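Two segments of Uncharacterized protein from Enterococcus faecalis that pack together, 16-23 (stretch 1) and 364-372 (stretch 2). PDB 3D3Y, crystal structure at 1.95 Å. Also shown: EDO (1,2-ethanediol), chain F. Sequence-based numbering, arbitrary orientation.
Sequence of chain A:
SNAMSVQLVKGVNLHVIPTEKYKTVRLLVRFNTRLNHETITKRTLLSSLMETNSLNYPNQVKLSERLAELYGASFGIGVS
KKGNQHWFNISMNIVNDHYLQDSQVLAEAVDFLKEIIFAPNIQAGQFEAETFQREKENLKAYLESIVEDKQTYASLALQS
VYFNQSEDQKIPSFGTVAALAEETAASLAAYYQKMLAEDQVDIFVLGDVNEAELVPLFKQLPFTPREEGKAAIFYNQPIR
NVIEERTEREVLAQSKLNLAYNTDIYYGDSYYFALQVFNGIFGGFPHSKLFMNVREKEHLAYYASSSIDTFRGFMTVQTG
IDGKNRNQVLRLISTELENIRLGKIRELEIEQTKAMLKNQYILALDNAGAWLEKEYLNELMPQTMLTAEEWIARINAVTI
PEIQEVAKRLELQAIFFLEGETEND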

# COMPACT_ATOMS: atom_id res chain seq x y z
N VAL A 16 -6.47 -12.07 17.83
CA VAL A 16 -6.17 -11.31 19.04
C VAL A 16 -4.68 -11.45 19.33
O VAL A 16 -4.16 -12.57 19.43
CB VAL A 16 -7.01 -11.84 20.23
CG1 VAL A 16 -6.63 -11.11 21.54
CG2 VAL A 16 -8.53 -11.73 19.94
N ILE A 17 -3.99 -10.31 19.42
CA ILE A 17 -2.55 -10.25 19.67
C ILE A 17 -2.33 -9.58 21.04
O ILE A 17 -2.28 -8.34 21.15
CB ILE A 17 -1.74 -9.53 18.53
CG1 ILE A 17 -2.00 -10.15 17.15
CG2 ILE A 17 -0.21 -9.65 18.79
CD1 ILE A 17 -3.17 -9.62 16.45
N PRO A 18 -2.22 -10.41 22.10
CA PRO A 18 -2.02 -9.91 23.46
C PRO A 18 -0.62 -9.36 23.61
O PRO A 18 0.34 -9.96 23.13
CB PRO A 18 -2.17 -11.17 24.35
CG PRO A 18 -2.74 -12.21 23.47
CD PRO A 18 -2.29 -11.88 22.08
N THR A 19 -0.51 -8.23 24.29
CA THR A 19 0.78 -7.61 24.54
C THR A 19 0.61 -6.60 25.67
O THR A 19 -0.47 -6.04 25.84
CB THR A 19 1.34 -6.91 23.29
OG1 THR A 19 2.54 -6.24 23.63
CG2 THR A 19 0.33 -5.89 22.67
N GLU A 20 1.67 -6.39 26.44
CA GLU A 20 1.65 -5.37 27.48
C GLU A 20 2.50 -4.16 27.06
O GLU A 20 2.81 -3.28 27.88
CB GLU A 20 2.15 -5.97 28.80
CG GLU A 20 1.10 -6.82 29.49
CD GLU A 20 1.62 -7.46 30.77
OE1 GLU A 20 2.63 -8.17 30.69
OE2 GLU A 20 1.02 -7.23 31.84
N LYS A 21 2.86 -4.12 25.78
CA LYS A 21 3.78 -3.13 25.25
C LYS A 21 3.13 -1.74 25.16
O LYS A 21 3.83 -0.73 25.23
CB LYS A 21 4.28 -3.59 23.87
CG LYS A 21 5.42 -2.75 23.28
CD LYS A 21 6.19 -3.52 22.17
CE LYS A 21 7.16 -2.58 21.40
NZ LYS A 21 8.37 -3.31 20.87
N TYR A 22 1.80 -1.71 25.07
CA TYR A 22 1.04 -0.47 24.83
C TYR A 22 -0.02 -0.15 25.87
O TYR A 22 -0.54 -1.04 26.52
CB TYR A 22 0.39 -0.51 23.45
CG TYR A 22 1.41 -0.83 22.37
CD1 TYR A 22 2.37 0.13 21.98
CD2 TYR A 22 1.44 -2.09 21.77
CE1 TYR A 22 3.33 -0.17 21.00
CE2 TYR A 22 2.40 -2.40 20.79
CZ TYR A 22 3.34 -1.44 20.42
OH TYR A 22 4.28 -1.74 19.46
N LYS A 23 -0.37 1.13 25.98
CA LYS A 23 -1.40 1.60 26.91
C LYS A 23 -2.74 1.74 26.19
O LYS A 23 -3.76 2.04 26.79
CB LYS A 23 -0.99 2.94 27.54
CG LYS A 23 0.29 2.89 28.35
CD LYS A 23 0.56 4.24 28.99
CE LYS A 23 1.95 4.28 29.57
NZ LYS A 23 2.05 3.45 30.80
C1 EDO F . 5.14 -7.89 25.50
O1 EDO F . 4.22 -7.88 26.60
C2 EDO F . 4.48 -8.48 24.26
O2 EDO F . 5.35 -8.30 23.14
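Stretch 2 364-372: ALDNAGAWL

Stretch 1 leaves the end of a strand (16-18) and continues as a loop, while stretch 2 runs from residues ahead of a helix into its first turn, with the helix beginning at A368. The two segments run in opposite directions: I17 has its nearest CA in L372, at 8.8 Å between CA atoms, whereas Y22 lies nearest A368, at 8.2 Å between CA atoms. N367 caps the helix, its OD1 accepting from A370 N at 2.8 Å.

At the strand end, I17 points toward the helix and places CG2 3.9 Å from CZ2 of W371, an apolar contact. P18 turns away. T19 faces the same indole, its OG1 lying near the ring plane at the edge, 3.7 Å from W371 CZ3; this oxygen also accepts from K21 N at 3.0 Å, a bond that links two residues of the loop. E20 reaches no part of stretch 2, but its N donates to O1 of the ethanediol at 3.0 Å. The extended K21 side chain passes W371 and carries NZ to 3.8 Å from D366 OD1, a long salt bridge.

Y22 makes the only hydrogen bond between the stretches: its OH donates to D366 O at 2.5 Å. The ring packs against the helix start, with A368 CB over one face, 3.9 Å from its centroid, while its CE2 meets W371 CE3 at 3.8 Å.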

# COMPACT_ATOMS: atom_id res chain seq x y z
N ALA A 364 11.11 0.44 12.82
CA ALA A 364 9.70 0.05 12.78
C ALA A 364 9.33 -1.09 13.74
O ALA A 364 8.14 -1.40 13.93
CB ALA A 364 9.28 -0.26 11.37
N LEU A 365 10.33 -1.70 14.37
CA LEU A 365 10.11 -2.77 15.36
C LEU A 365 9.22 -2.32 16.53
O LEU A 365 8.55 -3.15 17.16
CB LEU A 365 11.44 -3.30 15.93
CG LEU A 365 12.24 -4.35 15.15
CD1 LEU A 365 13.23 -5.07 16.07
CD2 LEU A 365 11.33 -5.35 14.46
N ASP A 366 9.23 -1.02 16.80
CA ASP A 366 8.51 -0.49 17.95
C ASP A 366 7.03 -0.22 17.64
O ASP A 366 6.16 -0.37 18.51
CB ASP A 366 9.18 0.80 18.44
CG ASP A 366 10.35 0.52 19.35
OD1 ASP A 366 10.76 -0.67 19.47
OD2 ASP A 366 10.86 1.49 19.96
N ASN A 367 6.78 0.16 16.40
CA ASN A 367 5.50 0.69 15.99
C ASN A 367 4.33 -0.33 15.97
O ASN A 367 4.41 -1.36 15.31
CB ASN A 367 5.68 1.36 14.62
CG ASN A 367 4.46 2.11 14.21
OD1 ASN A 367 3.55 1.55 13.60
ND2 ASN A 367 4.43 3.41 14.53
N ALA A 368 3.25 -0.00 16.69
CA ALA A 368 2.05 -0.86 16.75
C ALA A 368 1.39 -1.03 15.38
O ALA A 368 0.93 -2.11 15.03
CB ALA A 368 1.04 -0.34 17.77
N GLY A 369 1.35 0.04 14.58
CA GLY A 369 0.85 -0.07 13.20
C GLY A 369 1.66 -1.03 12.35
O GLY A 369 1.10 -1.84 11.60
N ALA A 370 2.99 -0.92 12.44
CA ALA A 370 3.89 -1.80 11.71
C ALA A 370 3.72 -3.24 12.17
O ALA A 370 3.78 -4.17 11.37
CB ALA A 370 5.35 -1.36 11.93
N TRP A 371 3.53 -3.42 13.46
CA TRP A 371 3.34 -4.75 14.03
C TRP A 371 2.07 -5.38 13.43
O TRP A 371 2.13 -6.47 12.87
CB TRP A 371 3.30 -4.67 15.57
CG TRP A 371 3.30 -6.01 16.26
CD1 TRP A 371 3.18 -7.24 15.68
CD2 TRP A 371 3.39 -6.25 17.68
NE1 TRP A 371 3.21 -8.23 16.64
CE2 TRP A 371 3.32 -7.65 17.87
CE3 TRP A 371 3.51 -5.42 18.80
CZ2 TRP A 371 3.39 -8.24 19.14
CZ3 TRP A 371 3.57 -6.00 20.06
CH2 TRP A 371 3.51 -7.40 20.22
N LEU A 372 0.94 -4.66 13.48
CA LEU A 372 -0.30 -5.14 12.82
C LEU A 372 -0.11 -5.57 11.36
O LEU A 372 -0.58 -6.63 10.98
CB LEU A 372 -1.47 -4.14 12.94
CG LEU A 372 -2.26 -4.06 14.24
CD1 LEU A 372 -3.21 -2.85 14.20
CD2 LEU A 372 -3.04 -5.33 14.59